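Local coordinates for transcriptional regulator, IclR family (Ruegeria sp. TM1040, PDB 3R4K), which probably binds operator DNA through an N-terminal helix-turn-helix domain and regulates transcription in response to a small molecule sensed by its C-terminal domain, at the interface of chains A and B. Coordinates in Å, arbitrary orientation; residue numbers count along the deposited sequence, not the author numbering. Chains: chain A/B, Transcriptional regulator, IclR family.

Contact 1: the interface of chains A and B. Residues chain A 15, 20, 62-63, 66; chain B 69-70, 72-73.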
# COMPACT_ATOMS: atom_id res chain seq x y z
N PHE A 15 -12.92 -4.97 11.68
CA PHE A 15 -11.87 -3.98 11.87
C PHE A 15 -12.06 -2.87 10.86
O PHE A 15 -12.32 -3.15 9.69
CB PHE A 15 -10.49 -4.62 11.69
CG PHE A 15 -10.08 -5.52 12.82
CD1 PHE A 15 -9.51 -4.99 13.97
CD2 PHE A 15 -10.24 -6.90 12.73
CE1 PHE A 15 -9.13 -5.82 15.02
CE2 PHE A 15 -9.84 -7.73 13.78
CZ PHE A 15 -9.30 -7.19 14.92
N LEU A 20 -9.83 -0.34 15.45
CA LEU A 20 -8.56 -0.98 15.10
C LEU A 20 -8.20 -2.12 16.03
O LEU A 20 -7.42 -3.00 15.66
CB LEU A 20 -7.42 0.05 15.06
CG LEU A 20 -7.53 1.16 14.04
CD1 LEU A 20 -6.56 2.28 14.36
CD2 LEU A 20 -7.36 0.64 12.63
N LEU A 62 -4.89 -5.99 13.78
CA LEU A 62 -4.39 -6.59 12.56
C LEU A 62 -2.87 -6.81 12.63
O LEU A 62 -2.16 -6.09 13.32
CB LEU A 62 -4.80 -5.77 11.33
CG LEU A 62 -6.29 -5.93 10.98
CD1 LEU A 62 -6.72 -4.87 10.11
CD2 LEU A 62 -6.58 -7.26 10.27
N GLY A 63 -2.44 -7.91 12.01
CA GLY A 63 -1.06 -8.38 11.99
C GLY A 63 -0.18 -7.84 10.87
O GLY A 63 -0.65 -7.24 9.91
N VAL A 66 0.12 -8.85 6.23
CA VAL A 66 -0.71 -8.26 5.18
C VAL A 66 0.08 -7.21 4.41
O VAL A 66 -0.28 -6.88 3.28
CB VAL A 66 -2.05 -7.66 5.72
CG1 VAL A 66 -2.98 -8.74 6.25
CG2 VAL A 66 -1.83 -6.58 6.79
N LEU B 69 -6.62 -4.06 4.80
CA LEU B 69 -6.03 -4.61 6.01
C LEU B 69 -4.65 -4.01 6.29
O LEU B 69 -4.33 -3.75 7.45
CB LEU B 69 -5.93 -6.13 5.96
CG LEU B 69 -7.23 -6.92 5.77
CD1 LEU B 69 -6.95 -8.39 5.83
CD2 LEU B 69 -8.28 -6.56 6.78
N ALA B 70 -3.85 -3.76 5.24
CA ALA B 70 -2.53 -3.15 5.44
C ALA B 70 -2.67 -1.72 5.96
O ALA B 70 -1.89 -1.30 6.81
CB ALA B 70 -1.74 -3.17 4.16
N LEU B 72 -5.13 -0.58 7.86
CA LEU B 72 -5.53 -0.67 9.27
C LEU B 72 -4.32 -1.05 10.14
O LEU B 72 -4.14 -0.46 11.20
CB LEU B 72 -6.69 -1.66 9.47
CG LEU B 72 -7.99 -1.34 8.73
CD1 LEU B 72 -8.98 -2.46 8.88
CD2 LEU B 72 -8.56 0.02 9.11
N ARG B 73 -3.46 -1.96 9.64
CA ARG B 73 -2.22 -2.34 10.30
C ARG B 73 -1.33 -1.11 10.44
O ARG B 73 -0.79 -0.87 11.52
CB ARG B 73 -1.49 -3.47 9.51
CG ARG B 73 -0.07 -3.83 10.00
CD ARG B 73 -0.03 -4.25 11.46
NE ARG B 73 1.33 -4.45 11.97
CZ ARG B 73 1.61 -4.95 13.17
NH1 ARG B 73 0.63 -5.34 13.98
NH2 ARG B 73 2.87 -5.12 13.54
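B:Arg73 sends CG away from its backbone N (chi1 172°) and then bends at chi2 (57°), which lays its chain along the backbone of A:Leu62 and A:Gly63 and brings the guanidinium to the end of strand 59-62. There NH1 donates a hydrogen bond to A:Leu62 O at 3.0 Å, in the carbonyl plane but 18° out of the guanidinium plane. Its aliphatic part rests on A:Gly63, with CG 3.5 Å from A:Gly63 O. Replacing the arginine by an alanine would probably leave A:Leu62 O without this donor and uncover the A:Gly63 backbone. Beside this bond, A:Leu62 pushes its two methyls into helix 65-76 of chain B: CD1 packs on B:Leu72 CB, while CD2 meets B:Leu69 CD2, the side chains of the latter pair crossing at about a right angle. A:Val66 straddles B:Leu69 and B:Ala70, CG1 3.9 Å from B:Leu69 CB and CG2 3.8 Å from B:Ala70 CA. On the far flank, A:Phe15 CB and A:Leu20 CD2 reach separate methyls of B:Leu72, CD1 and CD2. The patch packs the DNA-binding domain and the start of helix 66-76 of chain A on the linker helix of chain B, and probably helps hold the dimer together.

Contact 2: the interface of chains A and B. Residues chain A 16-17, 20, 206-207; chain B 71-72, 75.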
# COMPACT_ATOMS: atom_id res chain seq x y z
N ASN A 16 -11.95 -1.62 11.31
CA ASN A 16 -12.05 -0.42 10.46
C ASN A 16 -11.26 0.70 11.15
O ASN A 16 -10.83 0.51 12.29
CB ASN A 16 -13.53 -0.03 10.17
CG ASN A 16 -14.40 0.20 11.38
OD1 ASN A 16 -14.26 1.19 12.09
ND2 ASN A 16 -15.36 -0.68 11.62
N HIS A 17 -10.99 1.81 10.47
CA HIS A 17 -10.20 2.91 11.05
C HIS A 17 -10.79 3.43 12.37
O HIS A 17 -10.03 4.02 13.14
CB HIS A 17 -10.02 4.05 10.04
CG HIS A 17 -9.06 3.73 8.93
ND1 HIS A 17 -7.70 3.91 9.08
CD2 HIS A 17 -9.30 3.24 7.69
CE1 HIS A 17 -7.15 3.55 7.93
NE2 HIS A 17 -8.08 3.14 7.06
N LEU A 20 -9.83 -0.34 15.45
CA LEU A 20 -8.56 -0.98 15.10
C LEU A 20 -8.20 -2.12 16.03
O LEU A 20 -7.42 -3.00 15.66
CB LEU A 20 -7.42 0.05 15.06
CG LEU A 20 -7.53 1.16 14.04
CD1 LEU A 20 -6.56 2.28 14.36
CD2 LEU A 20 -7.36 0.64 12.63
N PRO A 206 -6.86 3.63 0.80
CA PRO A 206 -6.98 2.76 1.99
C PRO A 206 -6.89 3.48 3.35
O PRO A 206 -7.51 3.03 4.31
CB PRO A 206 -5.82 1.77 1.82
CG PRO A 206 -5.54 1.75 0.35
CD PRO A 206 -5.76 3.18 -0.07
N ASP A 207 -6.17 4.62 3.40
CA ASP A 207 -6.00 5.44 4.60
C ASP A 207 -7.17 6.43 4.85
O ASP A 207 -7.10 7.23 5.80
CB ASP A 207 -4.67 6.22 4.51
CG ASP A 207 -4.53 7.18 3.34
OD1 ASP A 207 -5.35 7.10 2.40
OD2 ASP A 207 -3.57 7.97 3.34
N ALA B 71 -3.72 -0.99 5.49
CA ALA B 71 -3.99 0.38 5.92
C ALA B 71 -4.38 0.43 7.38
O ALA B 71 -3.98 1.36 8.07
CB ALA B 71 -5.10 0.98 5.09
N LEU B 72 -5.13 -0.58 7.86
CA LEU B 72 -5.53 -0.67 9.27
C LEU B 72 -4.32 -1.05 10.14
O LEU B 72 -4.14 -0.46 11.20
CB LEU B 72 -6.69 -1.66 9.47
CG LEU B 72 -7.99 -1.34 8.73
CD1 LEU B 72 -8.98 -2.46 8.88
CD2 LEU B 72 -8.56 0.02 9.11
N ALA B 75 -2.35 2.05 10.46
CA ALA B 75 -2.97 2.97 11.40
C ALA B 75 -2.60 2.54 12.83
O ALA B 75 -2.35 3.41 13.66
CB ALA B 75 -4.46 3.00 11.21
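The imidazole of A:His17 lies between B:Leu72 CD2 on one face, 3.6 Å from the ring centroid in a CH-pi contact, and A:Asp207 O of its own chain on the other, 4.2 Å above the plane and shifted toward the rim. The ring is also tethered: NE2 donates a hydrogen bond to A:Pro206 O at 2.8 Å, in the carbonyl plane though 16° out of the ring plane. Chi1 of -73° places CG beside the backbone N of A:His17, and the ring and the start of its own backbone both meet the same leucine methyl, CD2 lying 3.3 Å from A:His17 N. Bond and methyl together should limit rotation of the imidazole. B:Leu72 CD1, the other branch, turns toward the backbone of A:Asn16. One residue earlier on the helix, B:Ala71 points its methyl at A:Pro206, with CB 3.4 Å from the proline CB, a close fit. One turn further along, B:Ala75 CB touches both A:Leu20 CD1, at 3.9 Å, and A:His17 ND1. Helix 65-76 of chain B therefore packs against two chain A loops joined by the A:His17-A:Pro206 bond: one follows helix 4-12 in the helix-turn-helix domain, the other joins strands 196-204 and 210-219 of the C-terminal domain.

Contact 3: the interface of chains A and B. Residues chain A 4-5, 8, 41, 44; chain B 3-6.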
# COMPACT_ATOMS: atom_id res chain seq x y z
N THR A 4 -15.41 -22.69 7.37
CA THR A 4 -14.48 -22.20 8.39
C THR A 4 -13.50 -21.13 7.85
O THR A 4 -13.18 -20.19 8.60
CB THR A 4 -13.73 -23.34 9.12
OG1 THR A 4 -13.83 -24.56 8.40
CG2 THR A 4 -14.29 -23.57 10.49
N VAL A 5 -13.09 -21.21 6.56
CA VAL A 5 -12.18 -20.20 5.98
C VAL A 5 -12.96 -18.87 5.84
O VAL A 5 -12.46 -17.83 6.28
CB VAL A 5 -11.53 -20.67 4.65
CG1 VAL A 5 -10.77 -19.53 3.95
CG2 VAL A 5 -10.61 -21.85 4.89
N ALA A 8 -13.61 -17.22 9.32
CA ALA A 8 -12.39 -16.58 9.81
C ALA A 8 -12.19 -15.23 9.13
O ALA A 8 -11.91 -14.24 9.81
CB ALA A 8 -11.20 -17.48 9.55
N LEU A 41 -10.39 -19.40 15.61
CA LEU A 41 -10.22 -18.77 14.31
C LEU A 41 -9.21 -17.62 14.39
O LEU A 41 -8.38 -17.49 13.48
CB LEU A 41 -11.58 -18.26 13.78
CG LEU A 41 -12.63 -19.32 13.40
CD1 LEU A 41 -13.92 -18.66 12.94
CD2 LEU A 41 -12.13 -20.25 12.31
N GLU A 44 -5.65 -19.02 14.60
CA GLU A 44 -5.23 -19.48 13.29
C GLU A 44 -4.80 -18.29 12.44
O GLU A 44 -3.81 -18.40 11.70
CB GLU A 44 -6.37 -20.26 12.61
CG GLU A 44 -6.29 -21.75 12.85
CD GLU A 44 -7.24 -22.57 12.00
OE1 GLU A 44 -8.40 -22.75 12.44
OE2 GLU A 44 -6.84 -23.02 10.90
N GLY B 3 -4.50 -26.80 9.92
CA GLY B 3 -5.77 -26.07 9.83
C GLY B 3 -6.10 -25.53 8.45
O GLY B 3 -5.20 -25.07 7.73
N THR B 4 -7.40 -25.55 8.08
CA THR B 4 -7.92 -25.09 6.79
C THR B 4 -7.67 -23.57 6.57
O THR B 4 -7.38 -23.17 5.43
CB THR B 4 -9.41 -25.50 6.62
OG1 THR B 4 -9.83 -25.32 5.27
CG2 THR B 4 -10.37 -24.76 7.57
N VAL B 5 -7.74 -22.74 7.65
CA VAL B 5 -7.47 -21.29 7.56
C VAL B 5 -6.00 -21.07 7.19
O VAL B 5 -5.72 -20.33 6.23
CB VAL B 5 -7.83 -20.52 8.87
CG1 VAL B 5 -7.49 -19.02 8.75
CG2 VAL B 5 -9.29 -20.72 9.26
N SER B 6 -5.08 -21.74 7.94
CA SER B 6 -3.63 -21.66 7.75
C SER B 6 -3.22 -22.18 6.37
O SER B 6 -2.32 -21.61 5.76
CB SER B 6 -2.89 -22.43 8.85
OG SER B 6 -3.04 -23.83 8.75
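A:Val5 and B:Thr4 meet where the first helices of two IclR-family winged helix-turn-helix domains come together, helix 4-12 of chain A and helix 4-11 of chain B. Van der Waals packing accounts for much of the contact. A:Val5 CG2 lies against the carbonyl O of B:Thr4, at 3.5 Å, and its side-chain OG1, as well as its CG2 methyl at 4.0 Å. The two copies of threonine 4 also touch, their side chains at about a right angle, with the methyl CG2 of B:Thr4 3.6 Å from the hydroxyl OG1 of A:Thr4. B:Val5 fits between the two chain A helices 4-12 and 35-47. With chi1 178° its CG2 stands anti to the carbonyl carbon, which points it at A:Ala8 CB (3.8 Å) and A:Leu41 CD2. A:Glu44 closes over the valine from helix 35-47, its carboxyl carbon CD 3.8 Å from B:Val5 CB.

Polar contacts are sparser among the residues here. The A:Glu44 carboxylate points OE2 at the beginning of helix 4-11, where B:Val5 N makes a weak hydrogen bond to it at 3.4 Å, bent to 132° at the hydrogen. A negative carboxylate at this helix start would probably be stabilised by the helix dipole. Within chain B, B:Ser6 OG donates a hydrogen bond back to B:Gly3 O at 2.7 Å, tilted 26° from the carbonyl plane, within the first turn.

Contacts 1 and 2 are neighbours, their C-alpha centres about 6 Å apart, and share A:Leu20 and B:Leu72; both use helix 65-76 of chain B. Contact 3 lies about 17 Å from contact 1 and 23 Å from contact 2, and joins the two DNA-binding domains directly. Helix 4-12 of chain A takes part in contact 3, and the loop after it supplies residues to contacts 1 and 2. With their two-fold twins, the three contacts probably fix how the DNA-binding domains are placed relative to each other and could couple that placement to the C-terminal domains.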